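PDB 4OPW: uncharacterized protein, which is of unknown function but is a putative adhesin of the auto-transporter head GIN family and so probably serves in cell adhesion. Local coordinates for residues Ala2-Gly7 with Ala71-His75; Thr17-Phe21 with Lys82-Lys86; Gly28-Phe32 with Phe76-Ile80. One frame throughout, in Å; residues are numbered along the deposited sequence.

Overall arrangement
The chain opens the first halves of all three contacts before it closes any. Residues 2-7 start contact 1, residues 17-21 contact 2 and residues 28-32 contact 3. The chain then returns: residues 71-75 close contact 1, 76-80 contact 3 and 82-86 contact 2. Contact 3 is therefore nested inside the loop of contact 2, and contact 1 crosses both. Contact 1 pairs the N-terminal strand 4-6 with strand 72-75 at the surface. Contact 2 sets the loop between strands 11-17 and 23-27 on the end of strand 80-85. Contact 3 pairs the starts of strands 31-36 and 80-85, parallel neighbours in one sheet. Contacts 2 and 3 meet where Phe32 packs on Thr83.

Contact 1 of 3, residues Ala2-Gly7 with Ala71-His75; sequences ADHVKG and AKVDH
A histidine-carboxylate pair decorates a two-stranded parallel sheet at the surface. His4 ND1 donates to Asp74 OD1 at 2.8 Å, in an almost linear hydrogen bond (173°). It joins side chains of the two strands. Strands 4-6 and 72-75 run the same way, with axes 4.6 Å apart at closest and 41° between their directions. His4 pairs with Lys72 (CA to CA 4.8 Å) and Val5 with Val73 (CA to CA 5.1 Å). Lys72 N donates to Asp3 O at 3.0 Å. Val5 N donates to Lys72 O, and Asp74 N to Val5 O, both at 2.9 Å. Asp74 then leaves the extended conformation (phi/psi -73/-30). The next bond therefore skips the Asp74 carbonyl: Gly7 N donates to His75 O at 2.8 Å. The His4 side chain (chi1 m) lies on the same sheet face as Lys72. Lys72 CD sits over the His4 ring, 3.8 Å from its centroid, in a CH-pi contact, while Asp74 OD1 meets the ring edge. On the face of Val5 and Val73, Val5 CG2 touches Val73 CG2 at 3.9 Å and Ala71 CB at 4.0 Å. Leu51 and Tyr54 pack against Val5. One water bridges Ala2 N (2.8 Å) and Lys72 NZ (2.9 Å). Another bridges Gly7 O and His75 ND1, 2.7 Å from each. The arrangement is a short parallel ladder tying the N-terminal end to the segment that leads into strand 80-85. Its chemistry implies that backbone bonds set the alignment, while a polar face and a small apolar face add side-chain contacts.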
loop_
_atom_site.group_PDB
_atom_site.type_symbol
_atom_site.label_atom_id
_atom_site.label_comp_id
_atom_site.label_asym_id
_atom_site.label_seq_id
_atom_site.Cartn_x
_atom_site.Cartn_y
_atom_site.Cartn_z
ATOM N N ALA A 2 -3.190 20.299 -26.758
ATOM C CA ALA A 2 -3.663 20.505 -25.384
ATOM C C ALA A 2 -3.029 21.745 -24.761
ATOM O O ALA A 2 -1.816 21.947 -24.876
ATOM C CB ALA A 2 -3.356 19.285 -24.526
ATOM N N ASP A 3 -3.862 22.591 -24.146
ATOM C CA ASP A 3 -3.378 23.778 -23.474
ATOM C C ASP A 3 -2.545 23.373 -22.270
ATOM O O ASP A 3 -2.834 22.359 -21.628
ATOM C CB ASP A 3 -4.561 24.644 -22.993
ATOM C CG ASP A 3 -5.421 25.303 -24.063
ATOM O OD1 ASP A 3 -4.982 25.355 -25.239
ATOM O OD2 ASP A 3 -6.516 25.803 -23.717
ATOM N N HIS A 4 -1.516 24.145 -21.970
ATOM C CA HIS A 4 -0.795 23.956 -20.723
ATOM C C HIS A 4 -1.486 24.869 -19.758
ATOM O O HIS A 4 -1.721 26.041 -20.094
ATOM C CB HIS A 4 0.688 24.301 -20.868
ATOM C CG HIS A 4 1.494 23.220 -21.488
ATOM N ND1 HIS A 4 2.324 22.426 -20.731
ATOM C CD2 HIS A 4 1.608 22.871 -22.790
ATOM C CE1 HIS A 4 2.902 21.603 -21.587
ATOM N NE2 HIS A 4 2.503 21.842 -22.840
ATOM N N VAL A 5 -1.886 24.348 -18.602
ATOM C CA VAL A 5 -2.554 25.189 -17.608
ATOM C C VAL A 5 -1.795 25.097 -16.285
ATOM O O VAL A 5 -0.969 24.204 -16.095
ATOM C CB VAL A 5 -4.065 24.823 -17.416
ATOM C CG1 VAL A 5 -4.868 25.062 -18.694
ATOM C CG2 VAL A 5 -4.236 23.387 -16.901
ATOM N N LYS A 6 -2.123 25.981 -15.350
ATOM C CA LYS A 6 -1.546 25.901 -14.014
ATOM C C LYS A 6 -2.545 26.430 -13.014
ATOM O O LYS A 6 -3.373 27.276 -13.355
ATOM C CB LYS A 6 -0.192 26.651 -13.908
ATOM C CG LYS A 6 -0.271 28.167 -14.099
ATOM C CD LYS A 6 1.090 28.807 -13.866
ATOM C CE LYS A 6 1.084 30.266 -14.202
ATOM N NZ LYS A 6 2.427 30.886 -13.949
ATOM N N GLY A 7 -2.458 25.923 -11.795
ATOM C CA GLY A 7 -3.319 26.363 -10.714
ATOM C C GLY A 7 -3.159 27.835 -10.393
ATOM O O GLY A 7 -2.038 28.366 -10.404
ATOM N N ALA A 71 -6.000 18.760 -20.592
ATOM C CA ALA A 71 -4.899 19.736 -20.600
ATOM C C ALA A 71 -3.728 19.167 -19.876
ATOM O O ALA A 71 -3.893 18.234 -19.088
ATOM C CB ALA A 71 -5.317 21.052 -19.939
ATOM N N LYS A 72 -2.542 19.745 -20.111
ATOM C CA LYS A 72 -1.338 19.354 -19.377
ATOM C C LYS A 72 -1.263 20.302 -18.167
ATOM O O LYS A 72 -1.199 21.512 -18.359
ATOM C CB LYS A 72 -0.084 19.459 -20.283
ATOM C CG LYS A 72 -0.110 18.515 -21.487
ATOM C CD LYS A 72 0.348 19.224 -22.757
ATOM C CE LYS A 72 0.487 18.288 -23.935
ATOM N NZ LYS A 72 0.889 19.013 -25.171
ATOM N N VAL A 73 -1.321 19.765 -16.939
ATOM C CA VAL A 73 -1.309 20.631 -15.756
ATOM C C VAL A 73 0.144 20.782 -15.332
ATOM O O VAL A 73 0.751 19.836 -14.842
ATOM C CB VAL A 73 -2.233 20.102 -14.613
ATOM C CG1 VAL A 73 -2.131 20.989 -13.371
ATOM C CG2 VAL A 73 -3.695 20.015 -15.089
ATOM N N ASP A 74 0.703 21.956 -15.553
ATOM C CA ASP A 74 2.108 22.225 -15.234
ATOM C C ASP A 74 2.369 22.341 -13.740
ATOM O O ASP A 74 3.489 22.086 -13.282
ATOM C CB ASP A 74 2.561 23.525 -15.918
ATOM C CG ASP A 74 2.673 23.447 -17.437
ATOM O OD1 ASP A 74 2.802 22.321 -17.969
ATOM O OD2 ASP A 74 2.663 24.502 -18.079
ATOM N N HIS A 75 1.353 22.805 -12.992
ATOM C CA HIS A 75 1.449 22.956 -11.543
ATOM C C HIS A 75 0.073 23.056 -10.916
ATOM O O HIS A 75 -0.824 23.715 -11.459
ATOM C CB HIS A 75 2.275 24.217 -11.170
ATOM C CG HIS A 75 2.359 24.471 -9.686
ATOM N ND1 HIS A 75 1.525 25.387 -9.070
ATOM C CD2 HIS A 75 3.101 23.842 -8.739
ATOM C CE1 HIS A 75 1.842 25.355 -7.776
ATOM N NE2 HIS A 75 2.772 24.423 -7.522
HETATM O O HOH W 1 -1.148 18.497 -27.178
HETATM O O HOH W 2 0.504 27.490 -10.326
#

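Contact 2 of 3, residues Thr17-Phe21 with Lys82-Lys86; sequences TIDDF and KTNSK
Segment 82-86 is extended from Lys82 to Ser85, at the end of strand 80-85. Residues 17-21, the irregular link between strands 11-17 and 23-27, lie against it in buried loop-on-strand packing, about 51° off in direction. Thr83 points toward the loop, and its OG1 lies 3.8 Å from Ile18 CG2 and 3.7 Å from Phe21 CE2, near the ring edge. That hydroxyl is hydrogen-bonded to His42 O. Asn84 turns its side chain away, to Ser37. Asn84 O faces the loop, 3.5 Å from Phe21 CE2. A water donates to Asn84 O (3.2 Å) and Asp19 O (3.1 Å). Ser85 sets CB over the Phe21 ring, 3.8 Å from its centroid, a CH-pi contact. Phe21 has chi1 p, which brings its ring nearer the strand. Ser85 OG bonds Tyr34 OH. Lys86 N donates to a second water at 3.0 Å, which reaches Asp20 OD1 weakly at 3.4 Å. The loop thus leans on the strand through the Phe21 ring, Ile18 and bridging waters, with the hydroxyls satisfied by other partners.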
loop_
_atom_site.group_PDB
_atom_site.type_symbol
_atom_site.label_atom_id
_atom_site.label_comp_id
_atom_site.label_asym_id
_atom_site.label_seq_id
_atom_site.Cartn_x
_atom_site.Cartn_y
_atom_site.Cartn_z
ATOM N N THR A 17 -21.897 13.136 -6.249
ATOM C CA THR A 17 -22.143 11.718 -6.037
ATOM C C THR A 17 -21.187 10.962 -6.934
ATOM O O THR A 17 -20.699 11.515 -7.943
ATOM C CB THR A 17 -23.607 11.369 -6.326
ATOM O OG1 THR A 17 -23.899 11.774 -7.672
ATOM C CG2 THR A 17 -24.566 12.027 -5.321
ATOM N N ILE A 18 -20.887 9.715 -6.561
ATOM C CA ILE A 18 -20.026 8.863 -7.375
ATOM C C ILE A 18 -20.649 7.481 -7.495
ATOM O O ILE A 18 -21.304 7.013 -6.561
ATOM C CB ILE A 18 -18.577 8.812 -6.799
ATOM C CG1 ILE A 18 -17.582 8.188 -7.813
ATOM C CG2 ILE A 18 -18.504 8.124 -5.411
ATOM C CD1 ILE A 18 -16.068 8.239 -7.370
ATOM N N ASP A 19 -20.422 6.820 -8.652
ATOM C CA ASP A 19 -20.879 5.457 -8.921
ATOM C C ASP A 19 -20.123 4.465 -8.035
ATOM O O ASP A 19 -19.153 4.840 -7.350
ATOM C CB ASP A 19 -20.659 5.103 -10.409
ATOM C CG ASP A 19 -21.624 5.729 -11.413
ATOM O OD1 ASP A 19 -22.676 6.257 -10.987
ATOM O OD2 ASP A 19 -21.327 5.680 -12.629
ATOM N N ASP A 20 -20.563 3.191 -8.048
ATOM C CA ASP A 20 -19.908 2.142 -7.268
ATOM C C ASP A 20 -18.551 1.785 -7.855
ATOM O O ASP A 20 -18.413 1.613 -9.077
ATOM C CB ASP A 20 -20.801 0.874 -7.251
ATOM C CG ASP A 20 -22.059 0.948 -6.414
ATOM O OD1 ASP A 20 -22.269 1.982 -5.745
ATOM O OD2 ASP A 20 -22.839 -0.034 -6.431
ATOM N N PHE A 21 -17.552 1.667 -6.982
ATOM C CA PHE A 21 -16.215 1.194 -7.357
ATOM C C PHE A 21 -15.719 0.234 -6.286
ATOM O O PHE A 21 -16.100 0.380 -5.121
ATOM C CB PHE A 21 -15.215 2.351 -7.591
ATOM C CG PHE A 21 -14.918 3.198 -6.377
ATOM C CD1 PHE A 21 -13.884 2.858 -5.503
ATOM C CD2 PHE A 21 -15.674 4.335 -6.102
ATOM C CE1 PHE A 21 -13.634 3.621 -4.354
ATOM C CE2 PHE A 21 -15.396 5.123 -4.972
ATOM C CZ PHE A 21 -14.389 4.754 -4.098
ATOM N N LYS A 82 -11.487 12.845 -1.370
ATOM C CA LYS A 82 -12.145 12.196 -0.243
ATOM C C LYS A 82 -13.317 11.390 -0.808
ATOM O O LYS A 82 -14.220 11.979 -1.397
ATOM C CB LYS A 82 -12.612 13.201 0.822
ATOM C CG LYS A 82 -13.196 12.496 2.052
ATOM C CD LYS A 82 -13.732 13.462 3.097
ATOM C CE LYS A 82 -14.654 12.745 4.049
ATOM N NZ LYS A 82 -14.828 13.484 5.323
ATOM N N THR A 83 -13.302 10.046 -0.665
ATOM C CA THR A 83 -14.406 9.261 -1.240
ATOM C C THR A 83 -14.661 8.000 -0.406
ATOM O O THR A 83 -13.911 7.703 0.524
ATOM C CB THR A 83 -14.125 8.948 -2.729
ATOM O OG1 THR A 83 -15.305 8.454 -3.357
ATOM C CG2 THR A 83 -12.946 8.001 -2.928
ATOM N N ASN A 84 -15.735 7.288 -0.716
ATOM C CA ASN A 84 -16.105 6.075 0.001
ATOM C C ASN A 84 -16.733 5.068 -0.962
ATOM O O ASN A 84 -17.245 5.449 -2.027
ATOM C CB ASN A 84 -17.088 6.398 1.167
ATOM C CG ASN A 84 -18.478 6.779 0.712
ATOM O OD1 ASN A 84 -18.678 7.824 0.079
ATOM N ND2 ASN A 84 -19.475 5.930 1.009
ATOM N N SER A 85 -16.728 3.791 -0.562
ATOM C CA SER A 85 -17.377 2.718 -1.304
ATOM C C SER A 85 -17.735 1.608 -0.340
ATOM O O SER A 85 -17.155 1.521 0.741
ATOM C CB SER A 85 -16.479 2.199 -2.422
ATOM O OG SER A 85 -15.408 1.420 -1.920
ATOM N N LYS A 86 -18.658 0.737 -0.742
ATOM C CA LYS A 86 -19.042 -0.366 0.121
ATOM C C LYS A 86 -17.929 -1.440 0.182
ATOM O O LYS A 86 -17.742 -2.086 1.217
ATOM C CB LYS A 86 -20.364 -0.961 -0.381
ATOM C CG LYS A 86 -20.930 -2.045 0.519
ATOM C CD LYS A 86 -22.377 -2.404 0.173
ATOM C CE LYS A 86 -22.787 -3.633 0.956
ATOM N NZ LYS A 86 -24.231 -3.974 0.749
HETATM O O HOH W 3 -18.541 3.825 -4.488
HETATM O O HOH W 4 -19.835 1.480 -3.433
#

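Contact 3 of 3, residues Gly28-Phe32 with Phe76-Ile80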
loop_
_atom_site.group_PDB
_atom_site.type_symbol
_atom_site.label_atom_id
_atom_site.label_comp_id
_atom_site.label_asym_id
_atom_site.label_seq_id
_atom_site.Cartn_x
_atom_site.Cartn_y
_atom_site.Cartn_z
ATOM N N GLY A 28 0.236 10.352 -9.129
ATOM C CA GLY A 28 0.523 11.778 -8.961
ATOM C C GLY A 28 0.478 12.170 -7.506
ATOM O O GLY A 28 0.095 11.352 -6.660
ATOM N N VAL A 29 0.853 13.423 -7.212
ATOM C CA VAL A 29 0.931 13.909 -5.845
ATOM C C VAL A 29 -0.481 14.305 -5.373
ATOM O O VAL A 29 -0.842 15.485 -5.311
ATOM C CB VAL A 29 1.993 15.016 -5.678
ATOM C CG1 VAL A 29 2.152 15.383 -4.199
ATOM C CG2 VAL A 29 3.330 14.551 -6.266
ATOM N N ILE A 30 -1.270 13.262 -5.043
ATOM C CA ILE A 30 -2.662 13.397 -4.621
ATOM C C ILE A 30 -2.795 12.857 -3.220
ATOM O O ILE A 30 -2.251 11.801 -2.929
ATOM C CB ILE A 30 -3.584 12.619 -5.622
ATOM C CG1 ILE A 30 -3.539 13.256 -7.043
ATOM C CG2 ILE A 30 -5.038 12.475 -5.103
ATOM C CD1 ILE A 30 -4.008 12.317 -8.149
ATOM N N ASP A 31 -3.515 13.582 -2.353
ATOM C CA ASP A 31 -3.856 13.116 -1.018
ATOM C C ASP A 31 -5.184 12.408 -1.138
ATOM O O ASP A 31 -6.202 13.076 -1.287
ATOM C CB ASP A 31 -3.915 14.305 -0.041
ATOM C CG ASP A 31 -2.561 14.977 0.024
ATOM O OD1 ASP A 31 -1.601 14.320 0.485
ATOM O OD2 ASP A 31 -2.413 16.089 -0.565
ATOM N N PHE A 32 -5.184 11.071 -1.150
ATOM C CA PHE A 32 -6.406 10.294 -1.361
ATOM C C PHE A 32 -6.892 9.680 -0.041
ATOM O O PHE A 32 -6.214 8.825 0.534
ATOM C CB PHE A 32 -6.169 9.193 -2.431
ATOM C CG PHE A 32 -7.419 8.605 -3.050
ATOM C CD1 PHE A 32 -8.303 7.847 -2.289
ATOM C CD2 PHE A 32 -7.651 8.713 -4.421
ATOM C CE1 PHE A 32 -9.458 7.297 -2.863
ATOM C CE2 PHE A 32 -8.795 8.167 -4.995
ATOM C CZ PHE A 32 -9.690 7.448 -4.215
ATOM N N PHE A 76 -0.080 22.408 -9.758
ATOM C CA PHE A 76 -1.274 22.547 -8.936
ATOM C C PHE A 76 -0.823 22.793 -7.500
ATOM O O PHE A 76 0.279 22.373 -7.115
ATOM C CB PHE A 76 -2.235 21.348 -9.057
ATOM C CG PHE A 76 -1.645 20.023 -8.657
ATOM C CD1 PHE A 76 -1.695 19.595 -7.334
ATOM C CD2 PHE A 76 -1.012 19.210 -9.597
ATOM C CE1 PHE A 76 -1.126 18.374 -6.954
ATOM C CE2 PHE A 76 -0.449 17.989 -9.219
ATOM C CZ PHE A 76 -0.514 17.574 -7.901
ATOM N N THR A 77 -1.649 23.489 -6.713
ATOM C CA THR A 77 -1.281 23.838 -5.331
ATOM C C THR A 77 -1.397 22.611 -4.397
ATOM O O THR A 77 -0.481 22.313 -3.633
ATOM C CB THR A 77 -2.167 25.010 -4.864
ATOM O OG1 THR A 77 -1.920 26.127 -5.741
ATOM C CG2 THR A 77 -1.888 25.433 -3.393
ATOM N N LYS A 78 -2.529 21.912 -4.486
ATOM C CA LYS A 78 -2.806 20.705 -3.710
ATOM C C LYS A 78 -3.921 19.982 -4.425
ATOM O O LYS A 78 -4.685 20.621 -5.158
ATOM C CB LYS A 78 -3.196 21.080 -2.251
ATOM C CG LYS A 78 -3.164 19.892 -1.270
ATOM C CD LYS A 78 -2.996 20.360 0.159
ATOM C CE LYS A 78 -3.024 19.220 1.152
ATOM N NZ LYS A 78 -1.865 18.284 0.994
ATOM N N PHE A 79 -3.987 18.661 -4.264
ATOM C CA PHE A 79 -5.021 17.853 -4.911
ATOM C C PHE A 79 -5.472 16.814 -3.875
ATOM O O PHE A 79 -4.728 15.876 -3.570
ATOM C CB PHE A 79 -4.474 17.227 -6.205
ATOM C CG PHE A 79 -5.429 16.571 -7.184
ATOM C CD1 PHE A 79 -6.642 16.042 -6.755
ATOM C CD2 PHE A 79 -5.063 16.387 -8.513
ATOM C CE1 PHE A 79 -7.504 15.412 -7.655
ATOM C CE2 PHE A 79 -5.924 15.758 -9.414
ATOM C CZ PHE A 79 -7.137 15.273 -8.980
ATOM N N ILE A 80 -6.652 17.050 -3.268
ATOM C CA ILE A 80 -7.195 16.167 -2.239
ATOM C C ILE A 80 -8.429 15.466 -2.771
ATOM O O ILE A 80 -9.301 16.101 -3.361
ATOM C CB ILE A 80 -7.541 16.934 -0.913
ATOM C CG1 ILE A 80 -6.375 17.835 -0.423
ATOM C CG2 ILE A 80 -7.997 15.949 0.207
ATOM C CD1 ILE A 80 -6.787 18.786 0.766
HETATM O O HOH W 5 -1.546 17.270 -3.290
#
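This is the start of a parallel strand pairing in a beta-helix-like fold, consistent with the pectate lyase-like clan of the family. Strand 31-36 begins here and lies between strands 80-85 and 98-101, parallel to both. Residues 76-80 lead from strand 72-75 into strand 80-85. Asp31 and Ile80 form the bridge, with CA atoms 4.7 Å apart. Asp31 N donates to Phe79 O at 2.9 Å, and Asp31 also bonds the backbone of Val81, as parallel pairing requires. Ile30 CA and Ile80 CA add CA-H...O contacts, 3.4 Å from Phe79 O and Asp31 O respectively.

The approach to the strand is sharply bent. Val29 centres an inverse gamma turn, closed by Ile30 N donating to Gly28 O at 2.9 Å. Gly28 has phi 141°, where a CB would be jammed against the preceding carbonyl. Inside the fold, Ile30 CG1 lies over the Phe79 ring, 4.0 Å from its centroid, a CH-pi contact, and the Phe79 ring also meets Phe68. Phe76 (chi1 p) packs at the more open end. Its CZ is 4.2 Å from Val29 CB, and CE1 3.3 Å from Val29 O, near the ring plane.

On the polar side, the two carboxylate oxygens of Asp31 go different ways. OD1 is hydrogen-bonded to Asn98 ND2. OD2 forms a salt bridge with Lys78, whose chain curls back through chi4 p. A water accepts from Phe79 N at 3.0 Å and lies within reach of Val29 O (2.8 Å) and Asp31 OD2 (3.1 Å). The salt bridge is short, with Lys78 NZ 2.7 Å from Asp31 OD2.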